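Local coordinates for probable ss-1,3-N-acetylglucosaminyltransferase (Staphylococcus aureus subsp. aureus N315, PDB 6H21), which is probably a family 2 glycosyltransferase with a GT-A-type domain followed by a TarS-type linker domain, at residues V148-I152 with N166-A171; I322-K326 with A341-L345. One frame throughout, in Å; residues are numbered along the deposited sequence.

Interaction 1 of 2, residues V148-I152 with N166-A171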
ATOM      1  N   VAL C 148      14.139 -30.719   5.032  1.00 58.05           N
ATOM      2  CA  VAL C 148      13.659 -31.530   3.908  1.00 55.23           C
ATOM      3  C   VAL C 148      12.131 -31.471   3.901  1.00 54.37           C
ATOM      4  O   VAL C 148      11.536 -31.090   4.915  1.00 54.06           O
ATOM      5  CB  VAL C 148      14.225 -32.966   3.982  1.00 55.23           C
ATOM      6  CG1 VAL C 148      15.746 -32.955   3.879  1.00 54.48           C
ATOM      7  CG2 VAL C 148      13.788 -33.709   5.245  1.00 56.60           C
ATOM      8  N   PRO C 149      11.456 -31.761   2.754  1.00 52.42           N
ATOM      9  CA  PRO C 149       9.994 -31.724   2.680  1.00 50.79           C
ATOM     10  C   PRO C 149       9.354 -32.629   3.741  1.00 51.46           C
ATOM     11  O   PRO C 149       9.940 -33.680   4.085  1.00 53.63           O
ATOM     12  CB  PRO C 149       9.650 -32.240   1.274  1.00 50.09           C
ATOM     13  CG  PRO C 149      10.903 -32.008   0.466  1.00 50.20           C
ATOM     14  CD  PRO C 149      12.063 -32.073   1.446  1.00 51.58           C
ATOM     15  N   LYS C 150       8.174 -32.212   4.214  1.00 48.97           N
ATOM     16  CA  LYS C 150       7.473 -32.840   5.341  1.00 48.87           C
ATOM     17  C   LYS C 150       5.988 -33.068   4.996  1.00 47.18           C
ATOM     18  O   LYS C 150       5.459 -34.138   5.265  1.00 47.74           O
ATOM     19  CB  LYS C 150       7.652 -31.979   6.601  1.00 48.98           C
ATOM     20  N   ALA C 151       5.314 -32.086   4.385  1.00 44.84           N
ATOM     21  CA  ALA C 151       3.877 -32.203   4.113  1.00 44.11           C
ATOM     22  C   ALA C 151       3.559 -33.433   3.248  1.00 43.20           C
ATOM     23  O   ALA C 151       2.570 -34.099   3.486  1.00 43.56           O
ATOM     24  CB  ALA C 151       3.364 -30.943   3.465  1.00 43.86           C
ATOM     25  N   ILE C 152       4.383 -33.707   2.228  1.00 41.40           N
ATOM     26  CA  ILE C 152       4.180 -34.841   1.332  1.00 40.83           C
ATOM     27  C   ILE C 152       4.121 -36.154   2.124  1.00 42.23           C
ATOM     28  O   ILE C 152       3.431 -37.082   1.698  1.00 42.66           O
ATOM     29  CB  ILE C 152       5.246 -34.898   0.215  1.00 39.62           C
ATOM     30  CG1 ILE C 152       4.981 -36.052  -0.753  1.00 39.35           C
ATOM     31  CG2 ILE C 152       6.658 -34.969   0.781  1.00 39.53           C
ATOM     32  CD1 ILE C 152       5.517 -35.835  -2.147  1.00 38.53           C
ATOM     33  N   ASN C 166      -1.221 -33.948  -2.043  1.00 40.52           N
ATOM     34  CA  ASN C 166      -0.080 -34.550  -1.371  1.00 40.03           C
ATOM     35  C   ASN C 166       1.148 -33.643  -1.494  1.00 38.78           C
ATOM     36  O   ASN C 166       2.293 -34.087  -1.243  1.00 38.36           O
ATOM     37  CB  ASN C 166       0.203 -35.948  -1.919  1.00 40.50           C
ATOM     38  CG  ASN C 166      -0.962 -36.903  -1.747  1.00 42.06           C
ATOM     39  OD1 ASN C 166      -1.591 -37.305  -2.734  1.00 42.68           O
ATOM     40  ND2 ASN C 166      -1.243 -37.283  -0.506  1.00 42.43           N
ATOM     41  N   SER C 167       0.916 -32.395  -1.918  1.00 37.74           N
ATOM     42  CA  SER C 167       1.882 -31.320  -1.764  1.00 36.86           C
ATOM     43  C   SER C 167       3.179 -31.617  -2.529  1.00 35.73           C
ATOM     44  O   SER C 167       4.254 -31.317  -2.028  1.00 34.79           O
ATOM     45  CB  SER C 167       2.187 -31.088  -0.299  1.00 37.42           C
ATOM     46  OG  SER C 167       1.041 -30.605   0.389  1.00 38.64           O
ATOM     47  N   ILE C 168       3.065 -32.162  -3.751  1.00 35.57           N
ATOM     48  CA  ILE C 168       4.243 -32.651  -4.484  1.00 35.17           C
ATOM     49  C   ILE C 168       5.053 -31.458  -5.009  1.00 34.24           C
ATOM     50  O   ILE C 168       6.270 -31.572  -5.133  1.00 33.75           O
ATOM     51  CB  ILE C 168       3.856 -33.659  -5.592  1.00 35.55           C
ATOM     52  CG1 ILE C 168       3.035 -34.810  -5.015  1.00 36.71           C
ATOM     53  CG2 ILE C 168       5.078 -34.180  -6.343  1.00 35.18           C
ATOM     54  CD1 ILE C 168       2.783 -35.937  -5.989  1.00 37.34           C
ATOM     55  N   PHE C 169       4.408 -30.305  -5.249  1.00 33.79           N
ATOM     56  CA  PHE C 169       5.140 -29.117  -5.712  1.00 33.37           C
ATOM     57  C   PHE C 169       6.098 -28.564  -4.646  1.00 32.83           C
ATOM     58  O   PHE C 169       6.893 -27.693  -4.951  1.00 32.24           O
ATOM     59  CB  PHE C 169       4.196 -27.995  -6.141  1.00 33.54           C
ATOM     60  CG  PHE C 169       3.626 -28.146  -7.525  1.00 33.64           C
ATOM     61  CD1 PHE C 169       4.190 -28.995  -8.456  1.00 34.41           C
ATOM     62  CD2 PHE C 169       2.511 -27.415  -7.894  1.00 34.01           C
ATOM     63  CE1 PHE C 169       3.632 -29.134  -9.720  1.00 34.92           C
ATOM     64  CE2 PHE C 169       1.969 -27.533  -9.167  1.00 34.31           C
ATOM     65  CZ  PHE C 169       2.543 -28.373 -10.084  1.00 34.54           C
ATOM     66  N   TYR C 170       6.043 -29.095  -3.423  1.00 32.96           N
ATOM     67  CA  TYR C 170       6.953 -28.685  -2.359  1.00 33.15           C
ATOM     68  C   TYR C 170       8.065 -29.726  -2.152  1.00 33.27           C
ATOM     69  O   TYR C 170       8.785 -29.652  -1.186  1.00 33.66           O
ATOM     70  CB  TYR C 170       6.136 -28.423  -1.085  1.00 33.70           C
ATOM     71  CG  TYR C 170       5.205 -27.252  -1.251  1.00 33.59           C
ATOM     72  CD1 TYR C 170       3.990 -27.400  -1.899  1.00 33.77           C
ATOM     73  CD2 TYR C 170       5.572 -25.981  -0.844  1.00 33.47           C
ATOM     74  CE1 TYR C 170       3.145 -26.323  -2.105  1.00 33.60           C
ATOM     75  CE2 TYR C 170       4.736 -24.895  -1.037  1.00 33.30           C
ATOM     76  CZ  TYR C 170       3.522 -25.064  -1.672  1.00 33.25           C
ATOM     77  OH  TYR C 170       2.694 -23.998  -1.867  1.00 33.12           O
ATOM     78  N   ALA C 171       8.177 -30.696  -3.062  1.00 33.10           N
ATOM     79  CA  ALA C 171       9.132 -31.792  -2.962  1.00 33.41           C
ATOM     80  C   ALA C 171       9.600 -32.177  -4.372  1.00 33.00           C
ATOM     81  O   ALA C 171       9.388 -33.287  -4.845  1.00 33.40           O
ATOM     82  CB  ALA C 171       8.491 -32.958  -2.239  1.00 34.16           C
TER
HETATM   83  O   HOH W   1       5.711 -31.690   0.642  1.00 38.00           O

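Interaction 2 of 2, residues I322-K326 with A341-L345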
ATOM      1  N   ILE C 322      -3.736 -14.623   0.413  1.00 36.02           N
ATOM      2  CA  ILE C 322      -2.831 -13.668   1.058  1.00 36.19           C
ATOM      3  C   ILE C 322      -1.830 -13.100   0.036  1.00 34.00           C
ATOM      4  O   ILE C 322      -1.280 -12.040   0.272  1.00 33.15           O
ATOM      5  CB  ILE C 322      -2.072 -14.258   2.263  1.00 37.82           C
ATOM      6  CG1 ILE C 322      -1.308 -15.529   1.900  1.00 38.50           C
ATOM      7  CG2 ILE C 322      -2.993 -14.470   3.445  1.00 40.12           C
ATOM      8  CD1 ILE C 322      -0.306 -15.956   2.952  1.00 39.97           C
ATOM      9  N   PHE C 323      -1.544 -13.815  -1.061  1.00 32.87           N
ATOM     10  CA  PHE C 323      -0.515 -13.366  -1.993  1.00 31.63           C
ATOM     11  C   PHE C 323      -1.095 -12.507  -3.124  1.00 30.73           C
ATOM     12  O   PHE C 323      -0.343 -12.186  -4.080  1.00 30.06           O
ATOM     13  CB  PHE C 323       0.259 -14.555  -2.574  1.00 31.81           C
ATOM     14  CG  PHE C 323       1.151 -15.260  -1.584  1.00 32.61           C
ATOM     15  CD1 PHE C 323       2.199 -14.590  -0.978  1.00 32.80           C
ATOM     16  CD2 PHE C 323       0.961 -16.596  -1.284  1.00 33.19           C
ATOM     17  CE1 PHE C 323       3.004 -15.226  -0.047  1.00 33.59           C
ATOM     18  CE2 PHE C 323       1.774 -17.232  -0.361  1.00 33.80           C
ATOM     19  CZ  PHE C 323       2.780 -16.537   0.270  1.00 33.88           C
ATOM     20  N   ASN C 324      -2.392 -12.174  -3.060  1.00 30.60           N
ATOM     21  CA  ASN C 324      -3.083 -11.523  -4.199  1.00 30.06           C
ATOM     22  C   ASN C 324      -2.346 -10.239  -4.615  1.00 28.99           C
ATOM     23  O   ASN C 324      -2.150 -10.012  -5.781  1.00 28.66           O
ATOM     24  CB  ASN C 324      -4.576 -11.236  -3.941  1.00 30.65           C
ATOM     25  CG  ASN C 324      -4.922 -10.085  -2.992  1.00 31.19           C
ATOM     26  OD1 ASN C 324      -4.346  -9.924  -1.912  1.00 31.27           O
ATOM     27  ND2 ASN C 324      -5.942  -9.306  -3.336  1.00 31.30           N
ATOM     28  N   LEU C 325      -2.012  -9.386  -3.646  1.00 28.88           N
ATOM     29  CA  LEU C 325      -1.374  -8.075  -3.885  1.00 28.11           C
ATOM     30  C   LEU C 325       0.049  -8.258  -4.413  1.00 27.68           C
ATOM     31  O   LEU C 325       0.440  -7.607  -5.391  1.00 27.26           O
ATOM     32  CB  LEU C 325      -1.354  -7.278  -2.575  1.00 28.43           C
ATOM     33  CG  LEU C 325      -0.606  -5.945  -2.626  1.00 28.13           C
ATOM     34  CD1 LEU C 325      -1.178  -5.033  -3.693  1.00 27.45           C
ATOM     35  CD2 LEU C 325      -0.638  -5.264  -1.269  1.00 28.91           C
ATOM     36  N   LYS C 326       0.814  -9.149  -3.783  1.00 27.95           N
ATOM     37  CA  LYS C 326       2.230  -9.370  -4.181  1.00 28.00           C
ATOM     38  C   LYS C 326       2.287  -9.825  -5.645  1.00 27.50           C
ATOM     39  O   LYS C 326       3.034  -9.274  -6.448  1.00 27.29           O
ATOM     40  CB  LYS C 326       2.942 -10.330  -3.224  1.00 28.61           C
ATOM     41  CG  LYS C 326       4.425 -10.514  -3.518  1.00 28.88           C
ATOM     42  CD  LYS C 326       5.181 -11.196  -2.421  1.00 29.67           C
ATOM     43  CE  LYS C 326       6.671 -11.242  -2.709  1.00 30.14           C
ATOM     44  NZ  LYS C 326       7.455 -11.650  -1.524  1.00 31.01           N
ATOM     45  N   ALA C 341       3.598  -4.817  -0.476  1.00 28.82           N
ATOM     46  CA  ALA C 341       2.995  -6.163  -0.310  1.00 29.20           C
ATOM     47  C   ALA C 341       3.766  -6.964   0.746  1.00 30.57           C
ATOM     48  O   ALA C 341       3.154  -7.621   1.611  1.00 31.17           O
ATOM     49  CB  ALA C 341       2.963  -6.896  -1.622  1.00 28.41           C
ATOM     50  N   ASP C 342       5.105  -6.852   0.728  1.00 31.37           N
ATOM     51  CA  ASP C 342       5.947  -7.621   1.651  1.00 32.80           C
ATOM     52  C   ASP C 342       5.798  -7.100   3.086  1.00 33.97           C
ATOM     53  O   ASP C 342       5.828  -7.903   4.012  1.00 34.51           O
ATOM     54  CB  ASP C 342       7.414  -7.625   1.221  1.00 33.82           C
ATOM     55  CG  ASP C 342       7.751  -8.719   0.226  1.00 34.05           C
ATOM     56  OD1 ASP C 342       6.954  -9.704   0.104  1.00 35.60           O
ATOM     57  OD2 ASP C 342       8.809  -8.609  -0.417  1.00 35.76           O
ATOM     58  N   LYS C 343       5.654  -5.778   3.260  1.00 34.15           N
ATOM     59  CA  LYS C 343       5.401  -5.184   4.591  1.00 35.56           C
ATOM     60  C   LYS C 343       4.059  -5.647   5.173  1.00 35.85           C
ATOM     61  O   LYS C 343       3.914  -5.686   6.420  1.00 36.65           O
ATOM     62  CB  LYS C 343       5.443  -3.654   4.536  1.00 36.05           C
ATOM     63  CG  LYS C 343       6.837  -3.075   4.702  1.00 37.05           C
ATOM     64  CD  LYS C 343       6.933  -1.625   4.319  1.00 37.34           C
ATOM     65  CE  LYS C 343       8.360  -1.229   3.997  1.00 37.86           C
ATOM     66  NZ  LYS C 343       9.284  -1.534   5.113  1.00 39.45           N
ATOM     67  N   LEU C 344       3.072  -5.936   4.309  1.00 34.97           N
ATOM     68  CA  LEU C 344       1.738  -6.335   4.766  1.00 35.83           C
ATOM     69  C   LEU C 344       1.642  -7.844   5.042  1.00 37.23           C
ATOM     70  O   LEU C 344       0.804  -8.252   5.825  1.00 38.66           O
ATOM     71  CB  LEU C 344       0.701  -5.875   3.745  1.00 34.52           C
ATOM     72  CG  LEU C 344       0.515  -4.365   3.666  1.00 34.46           C
ATOM     73  CD1 LEU C 344      -0.417  -3.997   2.528  1.00 33.69           C
ATOM     74  CD2 LEU C 344       0.012  -3.786   4.981  1.00 35.61           C
ATOM     75  N   LEU C 345       2.516  -8.657   4.441  1.00 38.15           N
ATOM     76  CA  LEU C 345       2.558 -10.111   4.666  1.00 39.69           C
ATOM     77  C   LEU C 345       3.221 -10.431   6.018  1.00 42.17           C
ATOM     78  O   LEU C 345       3.997  -9.614   6.574  1.00 46.07           O
ATOM     79  CB  LEU C 345       3.312 -10.759   3.501  1.00 39.00           C
ATOM     80  CG  LEU C 345       2.506 -10.906   2.211  1.00 38.38           C
ATOM     81  CD1 LEU C 345       3.401 -11.251   1.035  1.00 37.99           C
ATOM     82  CD2 LEU C 345       1.416 -11.955   2.371  1.00 38.76           C
TER

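Interaction 1 of 2, residues V148-I152 with N166-A171
I152 is the residue to look at first. With chi1 and chi2 both t, its side chain extends so that CD1 lies 3.9 Å from CG1 of I168, while its CG2 branch sits 4.1 Å from CB of A171. Two loop pieces of the GT-A domain meet here, each with a short 3-10 turn. P149 brings CG to 3.7 Å from A171 CB and 3.6 Å from Y170 O. I168 is an m,t rotamer whose CA-to-CB bond points away from 148-152, yet CG1 still meets I152; Y170, by contrast, leads away, and its OH hydrogen-bonds R280 on helix 264-281. S167 points its CA-to-CB bond toward 148-152, with OG 3.9 Å from A151 CB. A water accepts from I152 N (2.9 Å) and donates to S167 O (3.1 Å), and I152 CA makes a CA-H...O contact with N166 O at 3.3 Å. With no direct hydrogen bond or salt bridge between the segments, the fit depends largely on I152 and P149 packing against I168 and A171, while the water satisfies I152 N and S167 O.

Interaction 2 of 2, residues I322-K326 with A341-L345
This is an antiparallel helical hairpin at the C terminus: the first turn of helix 324-332, with F323 at its N-cap position, packs against the last turn of helix 335-344. The one hydrogen bond across the contact is also its salt bridge, K326 NZ to D342 OD1 at 2.6 Å. K326 reaches it with all four chi angles t, and the same ammonium group donates a second hydrogen bond to the carbonyl O of K285, so this buried lysine has both a charged and a neutral acceptor. On the closing helix, A341 O accepts from L345 N at 3.1 Å, with a weak bond from L344 N at 3.2 Å. The amide of N324 is satisfied across the subunit interface: its ND2 donates to N289 OD1 and its OD1 accepts from K343 NZ, both of the second subunit. K343 NZ in turn donates to N324 OD1 of the third subunit. Next to the salt bridge the helices close tightly, A341 CB lying 3.6 Å from K326 CA and 3.8 Å from L325 CG. At the chain's last residue, L345 turns CD1 to 4.1 Å from F323 CD1 and sets CD2 just 3.4 Å from the carbonyl O of I322.

From the N terminus, the chain builds most of the GT-A sheet before strand 134-142 runs out into the long connection that interaction 1 pinches together. That contact closes a loop of 13 residues with neither helix nor strand, before the chain re-enters the sheet at strand 177-179. Only after the remaining sheet strands and the helices from 242 onward does interaction 2 close its own, largely helical loop. The two are in series, neither nested nor crossing, with centres about 23 Å apart and no touch. Helix 264-281 lies between them: Y170 from interaction 1 and F323 from interaction 2 both contact R280, so this one helix links the glycosyltransferase domain to the C-terminal hairpin, which packs against both neighbouring subunits.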